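Local coordinates for protein 2-hydroxy-3-oxopropionate reductase (Polaromonas sp. JS666, PDB 4DLL) that probably catalyses the NAD(P)H-dependent reversible reduction of 2-hydroxy-3-oxopropionate (tartronate semialdehyde) to glycerate, at residues A[99-104]-A[124-129]; A[204-209]-A[304-309]; A[212-217]-A[311-316]; A[225-230]-A[252-257]. All coordinates share one frame; numbering follows the deposited sequence.

Contact 1 (A[99-104]-A[124-129])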
loop_
_atom_site.group_PDB
_atom_site.type_symbol
_atom_site.label_atom_id
_atom_site.label_comp_id
_atom_site.label_asym_id
_atom_site.label_seq_id
_atom_site.Cartn_x
_atom_site.Cartn_y
_atom_site.Cartn_z
ATOM N N ALA A 99 14.505 -26.777 0.961
ATOM C CA ALA A 99 15.159 -28.019 1.462
ATOM C C ALA A 99 14.155 -29.133 1.696
ATOM O O ALA A 99 14.344 -30.281 1.266
ATOM C CB ALA A 99 15.919 -27.749 2.780
ATOM N N VAL A 100 13.099 -28.778 2.429
ATOM C CA VAL A 100 11.996 -29.705 2.715
ATOM C C VAL A 100 11.392 -30.196 1.407
ATOM O O VAL A 100 11.177 -31.403 1.239
ATOM C CB VAL A 100 10.904 -29.052 3.647
ATOM C CG1 VAL A 100 9.818 -30.056 4.064
ATOM C CG2 VAL A 100 11.536 -28.460 4.898
ATOM N N VAL A 101 11.151 -29.272 0.467
ATOM C CA VAL A 101 10.561 -29.673 -0.811
ATOM C C VAL A 101 11.469 -30.672 -1.538
ATOM O O VAL A 101 10.992 -31.709 -1.972
ATOM C CB VAL A 101 10.142 -28.493 -1.708
ATOM C CG1 VAL A 101 9.853 -28.990 -3.139
ATOM C CG2 VAL A 101 8.901 -27.869 -1.174
ATOM N N GLN A 102 12.771 -30.380 -1.609
ATOM C CA GLN A 102 13.771 -31.251 -2.216
ATOM C C GLN A 102 13.726 -32.637 -1.594
ATOM O O GLN A 102 13.679 -33.636 -2.304
ATOM C CB GLN A 102 15.157 -30.618 -2.040
ATOM C CG GLN A 102 16.386 -31.609 -2.029
ATOM C CD GLN A 102 17.230 -31.559 -3.296
ATOM O OE1 GLN A 102 17.291 -30.532 -3.991
ATOM N NE2 GLN A 102 17.912 -32.672 -3.592
ATOM N N ASP A 103 13.749 -32.675 -0.258
ATOM C CA ASP A 103 13.792 -33.916 0.496
ATOM C C ASP A 103 12.563 -34.762 0.182
ATOM O O ASP A 103 12.672 -35.870 -0.368
ATOM C CB ASP A 103 13.866 -33.631 1.995
ATOM C CG ASP A 103 14.186 -34.875 2.801
ATOM O OD1 ASP A 103 15.390 -35.125 3.047
ATOM O OD2 ASP A 103 13.246 -35.629 3.154
ATOM N N VAL A 104 11.389 -34.224 0.489
ATOM C CA VAL A 104 10.126 -34.882 0.099
ATOM C C VAL A 104 10.056 -35.412 -1.362
ATOM O O VAL A 104 9.691 -36.573 -1.598
ATOM C CB VAL A 104 8.899 -34.010 0.430
ATOM C CG1 VAL A 104 7.611 -34.747 0.061
ATOM C CG2 VAL A 104 8.897 -33.713 1.906
ATOM N N ALA A 124 4.585 -23.698 -1.849
ATOM C CA ALA A 124 5.632 -23.289 -0.872
ATOM C C ALA A 124 6.374 -21.969 -1.302
ATOM O O ALA A 124 6.458 -21.643 -2.489
ATOM C CB ALA A 124 6.595 -24.406 -0.707
ATOM N N SER A 125 6.857 -21.169 -0.355
ATOM C CA SER A 125 7.754 -20.056 -0.732
ATOM C C SER A 125 9.174 -20.651 -0.888
ATOM O O SER A 125 9.691 -21.339 0.005
ATOM C CB SER A 125 7.690 -18.843 0.255
ATOM O OG SER A 125 6.656 -17.892 -0.092
ATOM N N ILE A 126 9.768 -20.414 -2.054
ATOM C CA ILE A 126 10.913 -21.195 -2.549
ATOM C C ILE A 126 11.554 -20.276 -3.574
ATOM O O ILE A 126 10.832 -19.488 -4.195
ATOM C CB ILE A 126 10.392 -22.566 -3.135
ATOM C CG1 ILE A 126 10.671 -23.688 -2.150
ATOM C CG2 ILE A 126 11.007 -22.965 -4.473
ATOM C CD1 ILE A 126 10.570 -25.058 -2.782
ATOM N N THR A 127 12.882 -20.308 -3.741
ATOM C CA THR A 127 13.536 -19.270 -4.585
ATOM C C THR A 127 13.245 -19.562 -6.026
ATOM O O THR A 127 13.133 -20.741 -6.369
ATOM C CB THR A 127 15.077 -19.218 -4.386
ATOM O OG1 THR A 127 15.619 -20.546 -4.477
ATOM C CG2 THR A 127 15.415 -18.591 -2.994
ATOM N N PRO A 128 13.139 -18.532 -6.881
ATOM C CA PRO A 128 12.902 -18.904 -8.276
ATOM C C PRO A 128 13.990 -19.877 -8.827
ATOM O O PRO A 128 13.655 -20.801 -9.589
ATOM C CB PRO A 128 12.889 -17.563 -9.011
ATOM C CG PRO A 128 12.659 -16.531 -8.006
ATOM C CD PRO A 128 13.249 -17.075 -6.708
ATOM N N ARG A 129 15.256 -19.744 -8.353
ATOM C CA ARG A 129 16.339 -20.697 -8.706
ATOM C C ARG A 129 15.940 -22.124 -8.329
ATOM O O ARG A 129 16.040 -23.047 -9.141
ATOM C CB ARG A 129 17.681 -20.322 -8.074
ATOM C CG ARG A 129 18.872 -21.165 -8.617
ATOM C CD ARG A 129 20.086 -21.115 -7.667
ATOM N NE ARG A 129 19.887 -21.900 -6.434
ATOM C CZ ARG A 129 19.827 -23.239 -6.357
ATOM N NH1 ARG A 129 19.925 -24.026 -7.438
ATOM N NH2 ARG A 129 19.654 -23.812 -5.174
#
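V101 on helix 98-107 meets I126 in the chain that leads into helix 128-140, and these two residues bury most of the modest 104 Å² shared by the segments. The terminal methyl of I126 does the touching: CD1 of I126 lies 3.6 Å from CB of V101 and is equally near CG2, with CG1 of V101 slightly farther off, so one methyl rests against the whole branch point of the valine. With CG1 of V101 anti to the backbone N (chi1 167°), its other methyl, CG2, is placed beside that N and also reaches A124, whose CB stands 4.2 Å from V101 CG2. The contact is entirely apolar, without a hydrogen bond, and all three residues are buried. It illustrates how a Rossmann-type dinucleotide-binding domain seats a helix on the loop that follows a parallel strand, here 119-122. H134 of helix 128-140 touches both V101 and I126, while L95, from the loop after strand 90-93, adds to the packing round V101. Q196 of helix 194-222 also meets I126, so residues 124-129 run between helix 98-107 and the long helix that opens the all-helical part of the chain.

Contact 2 (A[204-209]-A[304-309])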
loop_
_atom_site.group_PDB
_atom_site.type_symbol
_atom_site.label_atom_id
_atom_site.label_comp_id
_atom_site.label_asym_id
_atom_site.label_seq_id
_atom_site.Cartn_x
_atom_site.Cartn_y
_atom_site.Cartn_z
HETATM N N MSE A 204 8.218 -8.114 -0.825
HETATM C CA MSE A 204 8.789 -6.744 -0.783
HETATM C C MSE A 204 7.742 -5.660 -0.546
HETATM O O MSE A 204 7.908 -4.820 0.314
HETATM C CB MSE A 204 9.455 -6.423 -2.129
HETATM C CG MSE A 204 10.651 -7.221 -2.331
HETATM SE SE MSE A 204 11.395 -7.204 -4.148
HETATM C CE MSE A 204 11.666 -9.094 -4.088
ATOM N N ILE A 205 6.693 -5.614 -1.365
ATOM C CA ILE A 205 5.674 -4.567 -1.165
ATOM C C ILE A 205 4.983 -4.742 0.171
ATOM O O ILE A 205 4.784 -3.796 0.887
ATOM C CB ILE A 205 4.581 -4.540 -2.302
ATOM C CG1 ILE A 205 5.194 -4.257 -3.676
ATOM C CG2 ILE A 205 3.443 -3.564 -1.941
ATOM C CD1 ILE A 205 4.060 -4.195 -4.786
ATOM N N VAL A 206 4.673 -5.951 0.570
ATOM C CA VAL A 206 4.026 -6.088 1.872
ATOM C C VAL A 206 5.021 -5.678 3.002
ATOM O O VAL A 206 4.656 -4.934 3.918
ATOM C CB VAL A 206 3.385 -7.555 2.098
ATOM C CG1 VAL A 206 2.936 -7.810 3.573
ATOM C CG2 VAL A 206 2.254 -7.816 1.163
ATOM N N GLY A 207 6.242 -6.188 2.939
ATOM C CA GLY A 207 7.262 -5.925 3.955
ATOM C C GLY A 207 7.603 -4.458 4.103
ATOM O O GLY A 207 7.766 -3.971 5.207
ATOM N N ILE A 208 7.694 -3.730 3.005
ATOM C CA ILE A 208 7.937 -2.290 3.096
ATOM C C ILE A 208 6.691 -1.483 3.565
ATOM O O ILE A 208 6.827 -0.548 4.358
ATOM C CB ILE A 208 8.473 -1.773 1.734
ATOM C CG1 ILE A 208 9.809 -2.460 1.358
ATOM C CG2 ILE A 208 8.679 -0.326 1.760
ATOM C CD1 ILE A 208 10.103 -2.444 -0.195
ATOM N N THR A 209 5.484 -1.835 3.089
ATOM C CA THR A 209 4.285 -1.098 3.395
ATOM C C THR A 209 3.943 -1.203 4.873
ATOM O O THR A 209 3.560 -0.241 5.505
ATOM C CB THR A 209 3.107 -1.538 2.549
ATOM O OG1 THR A 209 3.476 -1.436 1.171
ATOM C CG2 THR A 209 1.932 -0.592 2.830
ATOM N N LEU A 304 6.222 -12.722 16.809
ATOM C CA LEU A 304 5.151 -11.790 16.545
ATOM C C LEU A 304 4.786 -11.944 15.076
ATOM O O LEU A 304 5.582 -12.420 14.280
ATOM C CB LEU A 304 5.574 -10.343 16.858
ATOM C CG LEU A 304 6.072 -10.044 18.274
ATOM C CD1 LEU A 304 6.351 -8.548 18.412
ATOM C CD2 LEU A 304 5.112 -10.572 19.375
ATOM N N ASP A 305 3.565 -11.555 14.757
ATOM C CA ASP A 305 3.106 -11.336 13.379
ATOM C C ASP A 305 4.047 -10.389 12.654
ATOM O O ASP A 305 4.792 -9.604 13.285
ATOM C CB ASP A 305 1.695 -10.710 13.396
ATOM C CG ASP A 305 1.005 -10.767 12.030
ATOM O OD1 ASP A 305 0.905 -11.888 11.496
ATOM O OD2 ASP A 305 0.586 -9.695 11.485
ATOM N N GLN A 306 3.994 -10.448 11.324
ATOM C CA GLN A 306 4.727 -9.509 10.446
ATOM C C GLN A 306 4.513 -7.991 10.776
ATOM O O GLN A 306 5.442 -7.191 10.650
ATOM C CB GLN A 306 4.504 -9.858 8.960
ATOM C CG GLN A 306 3.046 -9.866 8.550
ATOM C CD GLN A 306 2.768 -10.523 7.174
ATOM O OE1 GLN A 306 1.634 -10.947 6.894
ATOM N NE2 GLN A 306 3.797 -10.601 6.321
ATOM N N SER A 307 3.334 -7.615 11.269
ATOM C CA SER A 307 3.064 -6.230 11.647
ATOM C C SER A 307 3.855 -5.835 12.879
ATOM O O SER A 307 3.972 -4.644 13.191
ATOM C CB SER A 307 1.567 -5.954 11.847
ATOM O OG SER A 307 0.943 -7.027 12.498
ATOM N N GLY A 308 4.433 -6.845 13.533
ATOM C CA GLY A 308 5.209 -6.685 14.744
ATOM C C GLY A 308 6.423 -5.824 14.512
ATOM O O GLY A 308 7.175 -5.558 15.447
ATOM N N LEU A 309 6.596 -5.329 13.284
ATOM C CA LEU A 309 7.724 -4.451 12.952
ATOM C C LEU A 309 7.549 -3.073 13.554
ATOM O O LEU A 309 8.530 -2.383 13.860
ATOM C CB LEU A 309 7.942 -4.370 11.422
ATOM C CG LEU A 309 8.965 -3.385 10.895
ATOM C CD1 LEU A 309 10.378 -3.935 11.174
ATOM C CD2 LEU A 309 8.782 -3.083 9.406
#
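V206 and Q306 make the main side-chain contact between the long helix 194-222 and the loop that precedes helix 309-315. A methyl faces an amide nitrogen here: CG1 of V206 is 4.0 Å from NE2 of Q306, and the two side chains cross at about a right angle. Q306 has CG between its backbone N and carbonyl carbon (chi1 57°) and runs on extended, which carries the amide to the helix. NE2 of Q306 also has a weak hydrogen bond to Q265 of helix 262-278, a residue that packs on V206 as well.

The second touch is looser and sets a leucine methyl near a carbonyl, CD2 of L309 lying 4.4 Å from O of G207. That oxygen accepts a hydrogen bond from the hydroxyl of Y293, whose side chain also packs on L309. The contact thus joins the long helix to the loop before the last helix in the all-helical C-terminal part, as in 3-hydroxyisobutyrate dehydrogenases. The same long helix meets the other subunit of the dimer: V206 packs on F238 of the second subunit, and I208 on I208 of that subunit.

No hydrogen bond crosses between the segments. Within the helix, T209 OG1 donates to I205 O at 2.7 Å, and T209 N reaches the same oxygen from the opposite face of its carbonyl plane. Within the loop, S307 OG donates to OD2 of D305 at 2.9 Å, meeting the lone pair of OD2 that points away from the other carboxylate oxygen, while R250 forms a salt bridge with the same OD2.

Contact 3 (A[212-217]-A[311-316])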
loop_
_atom_site.group_PDB
_atom_site.type_symbol
_atom_site.label_atom_id
_atom_site.label_comp_id
_atom_site.label_asym_id
_atom_site.label_seq_id
_atom_site.Cartn_x
_atom_site.Cartn_y
_atom_site.Cartn_z
ATOM N N ALA A 212 6.233 1.397 6.360
ATOM C CA ALA A 212 5.685 2.706 6.057
ATOM C C ALA A 212 4.446 3.034 6.958
ATOM O O ALA A 212 4.217 4.171 7.362
ATOM C CB ALA A 212 5.281 2.736 4.595
ATOM N N VAL A 213 3.619 2.051 7.201
ATOM C CA VAL A 213 2.425 2.294 7.946
ATOM C C VAL A 213 2.798 2.397 9.458
ATOM O O VAL A 213 2.182 3.138 10.170
ATOM C CB VAL A 213 1.359 1.241 7.640
ATOM C CG1 VAL A 213 0.296 1.168 8.773
ATOM C CG2 VAL A 213 0.729 1.482 6.230
ATOM N N ALA A 214 3.814 1.681 9.923
ATOM C CA ALA A 214 4.110 1.715 11.340
ATOM C C ALA A 214 4.737 3.079 11.577
ATOM O O ALA A 214 4.377 3.781 12.527
ATOM C CB ALA A 214 5.062 0.592 11.739
ATOM N N GLU A 215 5.641 3.465 10.684
ATOM C CA GLU A 215 6.339 4.710 10.850
ATOM C C GLU A 215 5.482 5.973 10.767
ATOM O O GLU A 215 5.705 6.923 11.515
ATOM C CB GLU A 215 7.464 4.811 9.875
ATOM C CG GLU A 215 8.219 6.082 10.082
ATOM C CD GLU A 215 9.611 5.942 9.628
ATOM O OE1 GLU A 215 10.291 5.123 10.253
ATOM O OE2 GLU A 215 9.990 6.615 8.646
ATOM N N ALA A 216 4.496 5.986 9.874
ATOM C CA ALA A 216 3.622 7.113 9.807
ATOM C C ALA A 216 2.621 7.172 10.970
ATOM O O ALA A 216 2.293 8.250 11.444
ATOM C CB ALA A 216 2.964 7.238 8.419
ATOM N N LEU A 217 2.183 6.023 11.452
ATOM C CA LEU A 217 1.250 5.998 12.554
ATOM C C LEU A 217 1.929 6.358 13.860
ATOM O O LEU A 217 1.291 6.937 14.754
ATOM C CB LEU A 217 0.585 4.643 12.709
ATOM C CG LEU A 217 -0.373 4.204 11.597
ATOM C CD1 LEU A 217 -1.020 2.860 11.993
ATOM C CD2 LEU A 217 -1.398 5.275 11.275
ATOM N N VAL A 311 6.758 -2.779 16.529
ATOM C CA VAL A 311 7.423 -2.871 17.827
ATOM C C VAL A 311 8.883 -2.436 17.682
ATOM O O VAL A 311 9.351 -1.552 18.421
ATOM C CB VAL A 311 7.237 -4.263 18.492
ATOM C CG1 VAL A 311 7.969 -4.335 19.800
ATOM C CG2 VAL A 311 5.760 -4.550 18.707
ATOM N N GLU A 312 9.575 -2.991 16.682
ATOM C CA GLU A 312 10.949 -2.570 16.367
ATOM C C GLU A 312 11.033 -1.066 16.255
ATOM O O GLU A 312 11.931 -0.460 16.814
ATOM C CB GLU A 312 11.448 -3.210 15.060
ATOM N N LEU A 313 10.074 -0.454 15.552
ATOM C CA LEU A 313 10.163 0.984 15.269
ATOM C C LEU A 313 9.667 1.896 16.398
ATOM O O LEU A 313 10.172 3.023 16.562
ATOM C CB LEU A 313 9.497 1.346 13.935
ATOM C CG LEU A 313 10.052 0.820 12.606
ATOM C CD1 LEU A 313 9.148 1.344 11.506
ATOM C CD2 LEU A 313 11.487 1.258 12.356
ATOM N N ALA A 314 8.680 1.424 17.158
ATOM C CA ALA A 314 8.354 2.071 18.429
ATOM C C ALA A 314 9.593 2.212 19.340
ATOM O O ALA A 314 9.995 3.353 19.653
ATOM C CB ALA A 314 7.229 1.356 19.150
ATOM N N SER A 315 10.223 1.094 19.722
ATOM C CA SER A 315 11.299 1.141 20.744
ATOM C C SER A 315 12.380 2.167 20.443
ATOM O O SER A 315 12.860 2.846 21.337
ATOM C CB SER A 315 11.943 -0.231 20.952
ATOM O OG SER A 315 10.938 -1.163 21.254
ATOM N N ARG A 316 12.749 2.278 19.173
ATOM C CA ARG A 316 13.722 3.274 18.706
ATOM C C ARG A 316 13.473 4.694 19.248
ATOM O O ARG A 316 12.328 5.115 19.437
ATOM C CB ARG A 316 13.744 3.276 17.157
ATOM C CG ARG A 316 13.780 1.888 16.512
ATOM C CD ARG A 316 15.072 1.589 15.761
ATOM N NE ARG A 316 15.457 2.673 14.849
ATOM C CZ ARG A 316 16.315 2.552 13.841
ATOM N NH1 ARG A 316 16.881 1.384 13.580
ATOM N NH2 ARG A 316 16.611 3.602 13.086
#
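L313 is the residue through which helix 309-315 meets helix 194-222, and A214 and E215 are its partners. Two residues earlier, V311 points away from the long helix and instead packs on L304 and L301 of the same chain. Its carbonyl oxygen is used within the segment, accepting from the backbone N of S315 and also from the hydroxyl, S315 OG lying 3.3 Å from V311 O and above the carbonyl plane.

Within these segments the backbones are nearest at L313, its CA 6.9 Å from CA of E215. CG of L313 sits beside the backbone N, anti to the carbonyl carbon (chi1 -65°), and the extended chain beyond it brings a single methyl, CD1, into the contact. CD1 of L313 is 4.2 Å from CB of A214, and on its E215 side it lies 4.1 Å from OE1, so that one methyl spans an alanine and the carboxylate of its neighbour. In this helical domain, the last helix of the chain is thus laid against the long helix at the dimer interface. The polar end of E215 turns to that interface: OE2 of E215 is hydrogen-bonded to OG1 of T286 of the second subunit, and A283 of that subunit packs on the side chain.

R316, the last modelled residue, also reaches across the dimer, its NH2 forming a salt bridge with D282 of the second subunit.

Contact 4 (A[225-230]-A[252-257])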
loop_
_atom_site.group_PDB
_atom_site.type_symbol
_atom_site.label_atom_id
_atom_site.label_comp_id
_atom_site.label_asym_id
_atom_site.label_seq_id
_atom_site.Cartn_x
_atom_site.Cartn_y
_atom_site.Cartn_z
ATOM N N ALA A 225 -1.681 12.676 18.126
ATOM C CA ALA A 225 -2.707 12.467 17.111
ATOM C C ALA A 225 -3.676 11.321 17.355
ATOM O O ALA A 225 -4.822 11.415 16.894
ATOM C CB ALA A 225 -2.090 12.348 15.746
ATOM N N ASP A 226 -3.261 10.267 18.070
ATOM C CA ASP A 226 -4.112 9.051 18.253
ATOM C C ASP A 226 -4.298 8.236 16.964
ATOM O O ASP A 226 -4.951 8.632 15.968
ATOM C CB ASP A 226 -5.454 9.321 19.011
ATOM C CG ASP A 226 -6.694 8.592 18.391
ATOM O OD1 ASP A 226 -7.044 7.451 18.786
ATOM O OD2 ASP A 226 -7.369 9.211 17.532
HETATM N N MSE A 227 -3.710 7.061 17.030
HETATM C CA MSE A 227 -3.611 6.192 15.904
HETATM C C MSE A 227 -4.902 5.829 15.221
HETATM O O MSE A 227 -4.933 5.737 13.980
HETATM C CB MSE A 227 -2.946 4.942 16.373
HETATM C CG MSE A 227 -1.476 5.158 16.531
HETATM SE SE MSE A 227 -0.638 3.436 16.459
HETATM C CE MSE A 227 -1.838 2.582 15.231
ATOM N N ALA A 228 -5.963 5.607 16.000
ATOM C CA ALA A 228 -7.177 5.104 15.376
ATOM C C ALA A 228 -7.761 6.147 14.435
ATOM O O ALA A 228 -8.253 5.789 13.368
ATOM C CB ALA A 228 -8.202 4.650 16.395
ATOM N N LYS A 229 -7.705 7.431 14.823
ATOM C CA LYS A 229 -8.449 8.475 14.066
ATOM C C LYS A 229 -7.728 8.758 12.773
ATOM O O LYS A 229 -8.338 8.899 11.733
ATOM C CB LYS A 229 -8.618 9.784 14.863
ATOM C CG LYS A 229 -9.746 9.804 15.914
ATOM C CD LYS A 229 -11.120 9.467 15.350
ATOM C CE LYS A 229 -11.856 10.683 14.847
ATOM N NZ LYS A 229 -13.186 10.298 14.293
ATOM N N VAL A 230 -6.410 8.865 12.873
ATOM C CA VAL A 230 -5.530 8.947 11.749
ATOM C C VAL A 230 -5.781 7.839 10.733
ATOM O O VAL A 230 -5.839 8.112 9.535
ATOM C CB VAL A 230 -4.059 8.906 12.219
ATOM C CG1 VAL A 230 -3.157 8.631 11.053
ATOM C CG2 VAL A 230 -3.698 10.245 12.878
ATOM N N VAL A 252 -2.913 -0.590 15.635
ATOM C CA VAL A 252 -3.783 0.227 16.455
ATOM C C VAL A 252 -4.148 -0.525 17.730
ATOM O O VAL A 252 -4.121 0.060 18.798
ATOM C CB VAL A 252 -5.093 0.619 15.695
ATOM C CG1 VAL A 252 -6.117 1.212 16.654
ATOM C CG2 VAL A 252 -4.825 1.615 14.553
ATOM N N GLU A 253 -4.475 -1.815 17.614
ATOM C CA GLU A 253 -4.931 -2.643 18.754
ATOM C C GLU A 253 -3.792 -3.380 19.480
ATOM O O GLU A 253 -4.025 -4.427 20.100
ATOM C CB GLU A 253 -5.905 -3.694 18.253
ATOM C CG GLU A 253 -7.118 -3.150 17.467
ATOM C CD GLU A 253 -8.018 -4.254 16.978
ATOM O OE1 GLU A 253 -7.681 -5.448 17.154
ATOM O OE2 GLU A 253 -9.089 -3.926 16.427
ATOM N N ARG A 254 -2.576 -2.871 19.379
ATOM C CA ARG A 254 -1.374 -3.649 19.724
ATOM C C ARG A 254 -1.502 -5.208 19.660
ATOM O O ARG A 254 -0.938 -5.929 20.500
ATOM C CB ARG A 254 -0.821 -3.227 21.079
ATOM C CG ARG A 254 -0.520 -1.777 21.213
ATOM C CD ARG A 254 0.510 -1.400 20.213
ATOM N NE ARG A 254 1.133 -0.109 20.486
ATOM C CZ ARG A 254 0.596 1.070 20.214
ATOM N NH1 ARG A 254 -0.620 1.174 19.673
ATOM N NH2 ARG A 254 1.298 2.167 20.487
ATOM N N ASP A 255 -2.202 -5.717 18.645
ATOM C CA ASP A 255 -2.449 -7.157 18.510
ATOM C C ASP A 255 -1.402 -7.822 17.591
ATOM O O ASP A 255 -1.598 -7.926 16.370
ATOM C CB ASP A 255 -3.842 -7.362 17.936
ATOM C CG ASP A 255 -4.195 -8.804 17.774
ATOM O OD1 ASP A 255 -3.495 -9.676 18.366
ATOM O OD2 ASP A 255 -5.181 -9.072 17.041
ATOM N N PHE A 256 -0.290 -8.250 18.166
ATOM C CA PHE A 256 0.781 -8.765 17.363
ATOM C C PHE A 256 0.875 -10.295 17.385
ATOM O O PHE A 256 1.916 -10.868 17.069
ATOM C CB PHE A 256 2.095 -8.011 17.672
ATOM C CG PHE A 256 2.001 -6.497 17.414
ATOM C CD1 PHE A 256 1.485 -5.994 16.190
ATOM C CD2 PHE A 256 2.377 -5.574 18.404
ATOM C CE1 PHE A 256 1.356 -4.595 15.961
ATOM C CE2 PHE A 256 2.248 -4.155 18.185
ATOM C CZ PHE A 256 1.737 -3.674 16.962
ATOM N N ALA A 257 -0.212 -10.968 17.745
ATOM C CA ALA A 257 -0.238 -12.438 17.670
ATOM C C ALA A 257 -0.000 -12.894 16.233
ATOM O O ALA A 257 -0.581 -12.342 15.309
ATOM C CB ALA A 257 -1.535 -13.015 18.228
#
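M227, a selenomethionine, and V252 run alongside one another, pointing opposite ways, and bring the first turn of helix 227-234 against the end of helix 247-252. The selenomethionine has CG beside its backbone N (chi1 -77°) and runs out nearly extended before bending at the last torsion (chi3 33°), which turns CE onto the valine. CE of M227 is modelled 3.2 Å from CG2 of V252, and almost as near its CA, closer than carbons usually come, so the exact placing of CE is somewhat doubtful. With CG1 anti to the backbone N (chi1 168°), V252 directs that other methyl to A228, whose CB is 4.0 Å from V252 CG1.

This is helix-end packing within the helical C-terminal domain. D226 is the N-cap of helix 227-234, its OD2 accepting from K229 N at 3.3 Å and met from above the carboxylate plane. T221 of helix 194-222 also packs on M227.

R254 approaches from the following loop. Its chain bends at chi2, and NH1 of R254 comes 3.9 Å from SE of M227, the selenium lying oblique to the guanidinium. V252 O lies in the guanidinium plane at its edge, and NH1 has a weak hydrogen bond to M251 O. F310 of helix 309-315 touches both M227 and R254.

From the N terminus, contact 1 comes first: it closes a short loop round strand 119-122 within the nucleotide-binding domain and is complete before the others begin. The remaining three belong to the helical C-terminal part. Contacts 2 and 3 both start on helix 194-222 and return to it from the end of the chain, their segments alternating so that the two long loops cross. Contact 4 is nested inside both, joining helix 227-234 to the loop after helix 247-252. Packing of L217 on M227 and of V311 on F256 ties contact 3 to contact 4, whose centres are 11 Å apart, and a probable hydrogen bond from D305 N to F256 O joins contacts 2 and 4.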